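Local coordinates for protein extracellular serine protease (Aeromonas sobria, PDB 3WQB) that cleaves peptide bonds that follow paired basic residues, one of them lysine, as a calcium-dependent, kexin-like secreted serine protease and probable virulence factor, at residues D112-T117 with T296-C301; G304-D309 with A324-N329; R315-S320 with N329-G334. The protein carries 1 engineered substitution. One frame throughout, in Å; residues are numbered along the deposited sequence.

Contact 1: D112-T117 with T296-C301; sequences DTAHGT and TDLPGC. With CA (calcium ion), chain E.
Ala114 and Leu298 bring the two backbones together, their CA atoms 5.6 Å apart, where the first turn of helix 115-124 and the loop leading into it pass the irregular chain that follows strand 293-296. Leu298 is the main apolar piece. Its CG packs against Ala114 CB at 3.8 Å; CD1 rests on the carbonyl oxygen of Thr113, the centre of an inverse gamma turn, and CD2 reaches Thr117 OG1 at 3.4 Å. The side chains of Leu298 and Thr117 cross at about a right angle. With Thr117 CG2 anti to the backbone N, that methyl lies 3.6 Å from Asp297 O, and OG1, beside the backbone N, has its polar partner in Ala82. In the subtilisin fold of the S8 family this helix begins with His115, predicted to be the charge-relay histidine, which makes no contact with segment 296-301. His115 NE2 is hydrogen-bonded to the backbone of another protein chain. The one hydrogen bond between the segments runs from Thr296 OG1 to Thr117 O, at 2.9 Å. The hydroxyl stands above the carbonyl plane, 41° out of it, with a C=O...O angle of 137°. Asp297 OD2 binds calcium at 2.4 Å, whereas OD1 sits 3.7 Å from Ala114 CB and accepts from Tyr305 N and, probably, Asn329 ND2. Leu298 O and Gly300 O also bind the ion, and Met303, Asn306 and Cys326 supply the other three protein ligands.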
loop_
_atom_site.group_PDB
_atom_site.type_symbol
_atom_site.label_atom_id
_atom_site.label_comp_id
_atom_site.label_asym_id
_atom_site.label_seq_id
_atom_site.Cartn_x
_atom_site.Cartn_y
_atom_site.Cartn_z
ATOM N N ASP A 112 -17.431 15.391 0.492
ATOM C CA ASP A 112 -16.267 14.915 -0.267
ATOM C C ASP A 112 -15.698 13.582 0.182
ATOM O O ASP A 112 -14.774 13.058 -0.441
ATOM C CB ASP A 112 -15.161 15.956 -0.372
ATOM C CG ASP A 112 -15.004 16.462 -1.790
ATOM O OD1 ASP A 112 -14.809 15.634 -2.716
ATOM O OD2 ASP A 112 -15.108 17.679 -1.987
ATOM N N THR A 113 -16.291 13.013 1.223
ATOM C CA THR A 113 -15.789 11.786 1.847
ATOM C C THR A 113 -16.440 10.569 1.155
ATOM O O THR A 113 -17.157 9.773 1.769
ATOM C CB THR A 113 -15.988 11.879 3.392
ATOM O OG1 THR A 113 -15.263 13.016 3.871
ATOM C CG2 THR A 113 -15.451 10.689 4.122
ATOM N N ALA A 114 -16.164 10.452 -0.145
ATOM C CA ALA A 114 -16.796 9.474 -1.044
ATOM C C ALA A 114 -15.879 8.305 -1.371
ATOM O O ALA A 114 -16.234 7.418 -2.145
ATOM C CB ALA A 114 -17.223 10.165 -2.348
ATOM N N HIS A 115 -14.691 8.318 -0.789
ATOM C CA HIS A 115 -13.627 7.425 -1.192
ATOM C C HIS A 115 -13.970 5.961 -0.875
ATOM O O HIS A 115 -13.869 5.082 -1.746
ATOM C CB HIS A 115 -12.362 7.905 -0.478
ATOM C CG HIS A 115 -11.096 7.268 -0.937
ATOM N ND1 HIS A 115 -10.537 6.180 -0.304
ATOM C CD2 HIS A 115 -10.234 7.619 -1.919
ATOM C CE1 HIS A 115 -9.398 5.867 -0.894
ATOM N NE2 HIS A 115 -9.181 6.739 -1.865
ATOM N N GLY A 116 -14.400 5.705 0.351
ATOM C CA GLY A 116 -14.700 4.347 0.804
ATOM C C GLY A 116 -15.896 3.747 0.081
ATOM O O GLY A 116 -15.935 2.545 -0.187
ATOM N N THR A 117 -16.891 4.583 -0.204
ATOM C CA THR A 117 -18.079 4.155 -0.925
ATOM C C THR A 117 -17.725 3.815 -2.373
ATOM O O THR A 117 -18.200 2.817 -2.926
ATOM C CB THR A 117 -19.174 5.227 -0.808
ATOM O OG1 THR A 117 -19.495 5.393 0.579
ATOM C CG2 THR A 117 -20.434 4.848 -1.579
ATOM N N THR A 296 -19.957 3.302 -7.441
ATOM C CA THR A 296 -20.938 3.875 -6.546
ATOM C C THR A 296 -20.401 5.119 -5.842
ATOM O O THR A 296 -19.312 5.107 -5.262
ATOM C CB THR A 296 -21.364 2.843 -5.494
ATOM O OG1 THR A 296 -20.197 2.263 -4.898
ATOM C CG2 THR A 296 -22.176 1.721 -6.131
ATOM N N ASP A 297 -21.193 6.184 -5.878
ATOM C CA ASP A 297 -20.888 7.437 -5.207
ATOM C C ASP A 297 -21.698 7.538 -3.925
ATOM O O ASP A 297 -22.605 6.737 -3.700
ATOM C CB ASP A 297 -21.276 8.590 -6.135
ATOM C CG ASP A 297 -20.664 9.908 -5.718
ATOM O OD1 ASP A 297 -19.482 9.903 -5.308
ATOM O OD2 ASP A 297 -21.366 10.942 -5.793
ATOM N N LEU A 298 -21.379 8.516 -3.077
ATOM C CA LEU A 298 -22.322 8.868 -2.020
ATOM C C LEU A 298 -23.666 9.221 -2.663
ATOM O O LEU A 298 -23.697 9.935 -3.668
ATOM C CB LEU A 298 -21.820 10.038 -1.183
ATOM C CG LEU A 298 -20.497 9.845 -0.445
ATOM C CD1 LEU A 298 -20.184 11.061 0.414
ATOM C CD2 LEU A 298 -20.528 8.594 0.405
ATOM N N PRO A 299 -24.777 8.697 -2.111
ATOM C CA PRO A 299 -26.062 8.910 -2.793
ATOM C C PRO A 299 -26.522 10.370 -2.797
ATOM O O PRO A 299 -26.252 11.114 -1.852
ATOM C CB PRO A 299 -27.039 8.034 -2.001
ATOM C CG PRO A 299 -26.367 7.726 -0.706
ATOM C CD PRO A 299 -24.900 7.821 -0.930
ATOM N N GLY A 300 -27.200 10.766 -3.868
ATOM C CA GLY A 300 -27.772 12.100 -3.957
ATOM C C GLY A 300 -26.856 13.080 -4.657
ATOM O O GLY A 300 -25.642 12.882 -4.728
ATOM N N CYS A 301 -27.444 14.152 -5.164
ATOM C CA CYS A 301 -26.679 15.170 -5.858
ATOM C C CYS A 301 -26.118 16.215 -4.885
ATOM O O CYS A 301 -25.509 17.185 -5.302
ATOM C CB CYS A 301 -27.500 15.791 -6.995
ATOM S SG CYS A 301 -28.029 14.599 -8.278
HETATM CA CA CA E . -23.594 11.744 -5.266
#

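Contact 2: G304-D309 with A324-N329; sequences GYNRTD and ASCDYN. With CA (calcium ion), chain E.
Asn306 reaches across to segment 324-329 with its amide, while Tyr305 and Asn329 run side by side next to it, pointing the same way. CG of Asn306 is anti to the backbone N (chi1 -179°), and its ND2 donates to Tyr328 O at 2.8 Å. The acceptor lies in the amide plane and the C=O...N angle is 169°, so the N-H meets the oxygen nearly along the C=O axis. The amide OD1 lies 3.6 Å from Cys326 SG, whose disulfide partner is Cys301, and accepts from Gly318 N. Ring and amide planes of Tyr305 and Asn329 are 67° apart; CG of Asn329 meets the ring edge in plane, and ND2 approaches CD2 at 3.6 Å while hydrogen-bonding to Ser118 OG and Asp297 OD1. Backbone oxygens make the metal link: Asn306 O and Cys326 O bind calcium at 2.5 and 2.4 Å, so the ion joins both segments of the calcium-binding loop of this furin-subfamily protease. Arg307, whose NE pairs with Asp309 OD2, also forms a salt bridge to Asp112. Tyr305 packs on His115 and Ser118 of helix 115-124, and Asn329 touches Thr295 of strand 293-296, which pairs antiparallel with strand 328-329.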
loop_
_atom_site.group_PDB
_atom_site.type_symbol
_atom_site.label_atom_id
_atom_site.label_comp_id
_atom_site.label_asym_id
_atom_site.label_seq_id
_atom_site.Cartn_x
_atom_site.Cartn_y
_atom_site.Cartn_z
ATOM N N GLY A 304 -20.953 13.404 -2.346
ATOM C CA GLY A 304 -20.101 12.528 -3.138
ATOM C C GLY A 304 -19.297 13.236 -4.203
ATOM O O GLY A 304 -19.330 14.472 -4.328
ATOM N N TYR A 305 -18.567 12.446 -4.988
ATOM C CA TYR A 305 -17.805 12.991 -6.116
ATOM C C TYR A 305 -18.716 13.446 -7.265
ATOM O O TYR A 305 -18.307 14.266 -8.091
ATOM C CB TYR A 305 -16.797 11.972 -6.644
ATOM C CG TYR A 305 -15.741 11.510 -5.668
ATOM C CD1 TYR A 305 -15.226 12.364 -4.692
ATOM C CD2 TYR A 305 -15.247 10.204 -5.729
ATOM C CE1 TYR A 305 -14.244 11.936 -3.808
ATOM C CE2 TYR A 305 -14.262 9.766 -4.850
ATOM C CZ TYR A 305 -13.769 10.629 -3.888
ATOM O OH TYR A 305 -12.786 10.188 -3.018
ATOM N N ASN A 306 -19.933 12.910 -7.308
ATOM C CA ASN A 306 -20.960 13.354 -8.234
ATOM C C ASN A 306 -21.980 14.148 -7.419
ATOM O O ASN A 306 -22.874 13.583 -6.776
ATOM C CB ASN A 306 -21.596 12.164 -8.962
ATOM C CG ASN A 306 -22.667 12.577 -9.957
ATOM O OD1 ASN A 306 -22.904 13.764 -10.187
ATOM N ND2 ASN A 306 -23.308 11.589 -10.571
ATOM N N ARG A 307 -21.785 15.464 -7.407
ATOM C CA ARG A 307 -22.667 16.367 -6.682
ATOM C C ARG A 307 -22.674 17.724 -7.360
ATOM O O ARG A 307 -21.700 18.111 -8.003
ATOM C CB ARG A 307 -22.277 16.472 -5.198
ATOM C CG ARG A 307 -20.988 17.223 -4.909
ATOM C CD ARG A 307 -20.714 17.303 -3.418
ATOM N NE ARG A 307 -19.626 18.230 -3.105
ATOM C CZ ARG A 307 -18.346 17.885 -2.983
ATOM N NH1 ARG A 307 -17.972 16.625 -3.140
ATOM N NH2 ARG A 307 -17.431 18.801 -2.693
ATOM N N THR A 308 -23.781 18.443 -7.183
ATOM C CA THR A 308 -24.036 19.656 -7.944
ATOM C C THR A 308 -22.943 20.714 -7.802
ATOM O O THR A 308 -22.561 21.344 -8.788
ATOM C CB THR A 308 -25.437 20.218 -7.610
ATOM O OG1 THR A 308 -26.406 19.163 -7.714
ATOM C CG2 THR A 308 -25.824 21.356 -8.568
ATOM N N ASP A 309 -22.412 20.892 -6.595
ATOM C CA ASP A 309 -21.427 21.955 -6.370
ATOM C C ASP A 309 -19.982 21.549 -6.668
ATOM O O ASP A 309 -19.057 22.334 -6.452
ATOM C CB ASP A 309 -21.564 22.558 -4.961
ATOM C CG ASP A 309 -20.954 21.687 -3.873
ATOM O OD1 ASP A 309 -20.934 22.137 -2.707
ATOM O OD2 ASP A 309 -20.491 20.561 -4.164
ATOM N N ALA A 324 -29.895 10.228 -12.381
ATOM C CA ALA A 324 -30.686 11.359 -11.898
ATOM C C ALA A 324 -30.437 11.715 -10.435
ATOM O O ALA A 324 -30.452 12.892 -10.073
ATOM C CB ALA A 324 -32.172 11.119 -12.143
ATOM N N SER A 325 -30.206 10.701 -9.602
ATOM C CA SER A 325 -29.925 10.938 -8.188
ATOM C C SER A 325 -28.436 11.028 -7.866
ATOM O O SER A 325 -28.069 11.053 -6.696
ATOM C CB SER A 325 -30.589 9.876 -7.316
ATOM O OG SER A 325 -31.992 10.078 -7.284
ATOM N N CYS A 326 -27.590 11.094 -8.895
ATOM C CA CYS A 326 -26.133 11.222 -8.703
ATOM C C CYS A 326 -25.579 10.150 -7.757
ATOM O O CYS A 326 -24.784 10.460 -6.856
ATOM C CB CYS A 326 -25.772 12.617 -8.179
ATOM S SG CYS A 326 -26.321 13.987 -9.217
ATOM N N ASP A 327 -26.010 8.905 -7.958
ATOM C CA ASP A 327 -25.612 7.800 -7.094
ATOM C C ASP A 327 -24.314 7.132 -7.544
ATOM O O ASP A 327 -23.822 6.239 -6.852
ATOM C CB ASP A 327 -26.712 6.730 -7.023
ATOM C CG ASP A 327 -27.931 7.164 -6.222
ATOM O OD1 ASP A 327 -27.845 8.092 -5.386
ATOM O OD2 ASP A 327 -28.988 6.529 -6.423
ATOM N N TYR A 328 -23.786 7.543 -8.701
ATOM C CA TYR A 328 -22.579 6.939 -9.299
ATOM C C TYR A 328 -21.608 8.033 -9.705
ATOM O O TYR A 328 -22.000 9.182 -9.892
ATOM C CB TYR A 328 -22.961 6.024 -10.491
ATOM C CG TYR A 328 -24.025 5.084 -10.017
ATOM C CD1 TYR A 328 -23.691 3.955 -9.281
ATOM C CD2 TYR A 328 -25.381 5.396 -10.173
ATOM C CE1 TYR A 328 -24.661 3.124 -8.754
ATOM C CE2 TYR A 328 -26.369 4.574 -9.647
ATOM C CZ TYR A 328 -26.001 3.440 -8.930
ATOM O OH TYR A 328 -26.952 2.619 -8.389
ATOM N N ASN A 329 -20.327 7.698 -9.782
ATOM C CA ASN A 329 -19.343 8.669 -10.264
ATOM C C ASN A 329 -18.403 7.990 -11.262
ATOM O O ASN A 329 -18.359 6.762 -11.324
ATOM C CB ASN A 329 -18.584 9.352 -9.100
ATOM C CG ASN A 329 -17.548 8.441 -8.424
ATOM O OD1 ASN A 329 -16.526 8.092 -9.023
ATOM N ND2 ASN A 329 -17.784 8.113 -7.150
HETATM CA CA CA E . -23.594 11.744 -5.266
#

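Contact 3: R315-S320 with N329-G334; sequences RLHGNS and NGVMNG
His317 and Gly330 form a side-chain-to-backbone contact, in which a histidine from the long loop between strands 293-296 and 328-329 accepts a hydrogen bond where the chain turns a corner after strand 328-329. Gly330 N donates to His317 NE2 over 3.0 Å. The N-H...N angle is 172°, and the donor lies at the ring edge, 11° out of its plane; NE2 acts as acceptor, consistent with a neutral ring protonated on ND1. Around it carbon atoms pack on the ring: NE2 lies 3.5 Å from Asn329 CB, and the Val331 methyls approach the NE2-CE1 end, CG1 at 3.8 Å from NE2 and CG2 at 3.8 Å from CE1. Leu316 adds CD2, 3.8 Å from Asn329 C.

The corner is braced from within by Asn329 OD1, which accepts from both Val331 N and Met332 N, an Asx turn combined with an Asx motif. The Val331 bond, 3.2 Å long, lies in the carbonyl plane on a lone pair; the Met332 donor is tilted from that plane. On the other segment, a type II turn from Leu316 to Asn319 presents His317, its CG anti to the carbonyl carbon (chi1 -69°), and Asn319 ND2 closes back onto Arg315 O at 2.9 Å.

Leu316 packs on Val294 of strand 293-296, Met332 reaches His115, Ser118, Val119 and Ile122 of helix 115-124, and Gly334 occupies the N-cap position before helix 335-352.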
loop_
_atom_site.group_PDB
_atom_site.type_symbol
_atom_site.label_atom_id
_atom_site.label_comp_id
_atom_site.label_asym_id
_atom_site.label_seq_id
_atom_site.Cartn_x
_atom_site.Cartn_y
_atom_site.Cartn_z
ATOM N N ARG A 315 -18.904 12.756 -18.136
ATOM C CA ARG A 315 -20.294 12.933 -18.583
ATOM C C ARG A 315 -21.352 12.277 -17.697
ATOM O O ARG A 315 -22.538 12.610 -17.799
ATOM C CB ARG A 315 -20.477 12.474 -20.035
ATOM C CG ARG A 315 -19.574 13.185 -21.036
ATOM C CD ARG A 315 -19.939 12.829 -22.487
ATOM N NE ARG A 315 -20.061 11.382 -22.695
ATOM C CZ ARG A 315 -19.040 10.550 -22.915
ATOM N NH1 ARG A 315 -17.797 11.006 -22.992
ATOM N NH2 ARG A 315 -19.265 9.252 -23.069
ATOM N N LEU A 316 -20.945 11.352 -16.830
ATOM C CA LEU A 316 -21.892 10.711 -15.936
ATOM C C LEU A 316 -22.383 11.663 -14.848
ATOM O O LEU A 316 -23.463 11.471 -14.295
ATOM C CB LEU A 316 -21.262 9.460 -15.314
ATOM C CG LEU A 316 -22.077 8.634 -14.310
ATOM C CD1 LEU A 316 -23.335 8.091 -14.959
ATOM C CD2 LEU A 316 -21.238 7.507 -13.744
ATOM N N HIS A 317 -21.582 12.674 -14.531
ATOM C CA HIS A 317 -21.875 13.559 -13.400
ATOM C C HIS A 317 -22.934 14.595 -13.739
ATOM O O HIS A 317 -22.961 15.115 -14.848
ATOM C CB HIS A 317 -20.594 14.248 -12.931
ATOM C CG HIS A 317 -19.612 13.321 -12.271
ATOM N ND1 HIS A 317 -18.965 13.657 -11.104
ATOM C CD2 HIS A 317 -19.160 12.088 -12.614
ATOM C CE1 HIS A 317 -18.158 12.671 -10.750
ATOM N NE2 HIS A 317 -18.255 11.708 -11.651
ATOM N N GLY A 318 -23.809 14.875 -12.775
ATOM C CA GLY A 318 -24.886 15.857 -12.959
ATOM C C GLY A 318 -25.675 15.606 -14.225
ATOM O O GLY A 318 -26.002 16.544 -14.971
ATOM N N ASN A 319 -25.974 14.332 -14.458
ATOM C CA ASN A 319 -26.619 13.862 -15.675
ATOM C C ASN A 319 -27.960 13.237 -15.326
ATOM O O ASN A 319 -28.020 12.110 -14.835
ATOM C CB ASN A 319 -25.702 12.855 -16.382
ATOM C CG ASN A 319 -26.221 12.441 -17.743
ATOM O OD1 ASN A 319 -27.423 12.253 -17.937
ATOM N ND2 ASN A 319 -25.309 12.265 -18.689
ATOM N N SER A 320 -29.039 13.971 -15.593
ATOM C CA SER A 320 -30.384 13.534 -15.219
ATOM C C SER A 320 -30.902 12.355 -16.052
ATOM O O SER A 320 -31.843 11.669 -15.642
ATOM C CB SER A 320 -31.369 14.706 -15.292
ATOM O OG SER A 320 -31.391 15.265 -16.591
ATOM N N ASN A 329 -20.327 7.698 -9.782
ATOM C CA ASN A 329 -19.343 8.669 -10.264
ATOM C C ASN A 329 -18.403 7.990 -11.262
ATOM O O ASN A 329 -18.359 6.762 -11.324
ATOM C CB ASN A 329 -18.584 9.352 -9.100
ATOM C CG ASN A 329 -17.548 8.441 -8.424
ATOM O OD1 ASN A 329 -16.526 8.092 -9.023
ATOM N ND2 ASN A 329 -17.784 8.113 -7.150
ATOM N N GLY A 330 -17.688 8.790 -12.047
ATOM C CA GLY A 330 -16.757 8.261 -13.046
ATOM C C GLY A 330 -15.330 8.717 -12.824
ATOM O O GLY A 330 -14.490 8.626 -13.730
ATOM N N VAL A 331 -15.046 9.229 -11.629
ATOM C CA VAL A 331 -13.746 9.844 -11.351
ATOM C C VAL A 331 -12.921 9.112 -10.295
ATOM O O VAL A 331 -11.791 9.508 -10.013
ATOM C CB VAL A 331 -13.886 11.335 -10.957
ATOM C CG1 VAL A 331 -14.509 12.135 -12.093
ATOM C CG2 VAL A 331 -14.679 11.483 -9.658
ATOM N N MET A 332 -13.470 8.049 -9.710
ATOM C CA MET A 332 -12.691 7.277 -8.748
ATOM C C MET A 332 -11.451 6.713 -9.430
ATOM O O MET A 332 -11.518 6.264 -10.562
ATOM C CB MET A 332 -13.544 6.174 -8.127
ATOM C CG MET A 332 -12.839 5.326 -7.090
ATOM S SD MET A 332 -12.118 6.307 -5.764
ATOM C CE MET A 332 -11.359 5.009 -4.802
ATOM N N ASN A 333 -10.316 6.750 -8.743
ATOM C CA ASN A 333 -9.051 6.393 -9.370
ATOM C C ASN A 333 -8.017 5.994 -8.319
ATOM O O ASN A 333 -8.360 5.693 -7.176
ATOM C CB ASN A 333 -8.541 7.566 -10.217
ATOM C CG ASN A 333 -8.124 8.749 -9.373
ATOM O OD1 ASN A 333 -8.362 8.773 -8.164
ATOM N ND2 ASN A 333 -7.482 9.736 -9.999
ATOM N N GLY A 334 -6.752 5.971 -8.717
ATOM C CA GLY A 334 -5.660 5.802 -7.781
ATOM C C GLY A 334 -5.284 4.363 -7.507
ATOM O O GLY A 334 -5.949 3.417 -7.951
#

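Overall arrangement
Contacts 1 and 2 share one calcium ion, with centres about 8 Å apart. Its six protein ligands come from 296-301, from 304-309 with Met303 before it, and from 324-329. Among further links are the Cys301 SG-Cys326 SG disulfide at 2.0 Å and the salt bridge from Asp112 OD2 to Arg307 NH2 at 2.7 Å. Contact 3, centred about 7 Å from contact 2, shares Asn329 with it. Contacts 1 and 3, about 11 Å between centres, are joined by a probable hydrogen bond from Asn329 ND2 to Asp297 OD1, 3.1 Å, and Met332 CE lies 4.0 Å from His115 O. The calcium loop packs beside the helix bearing the predicted charge-relay histidine, whose serine partner position is the engineered Ala336.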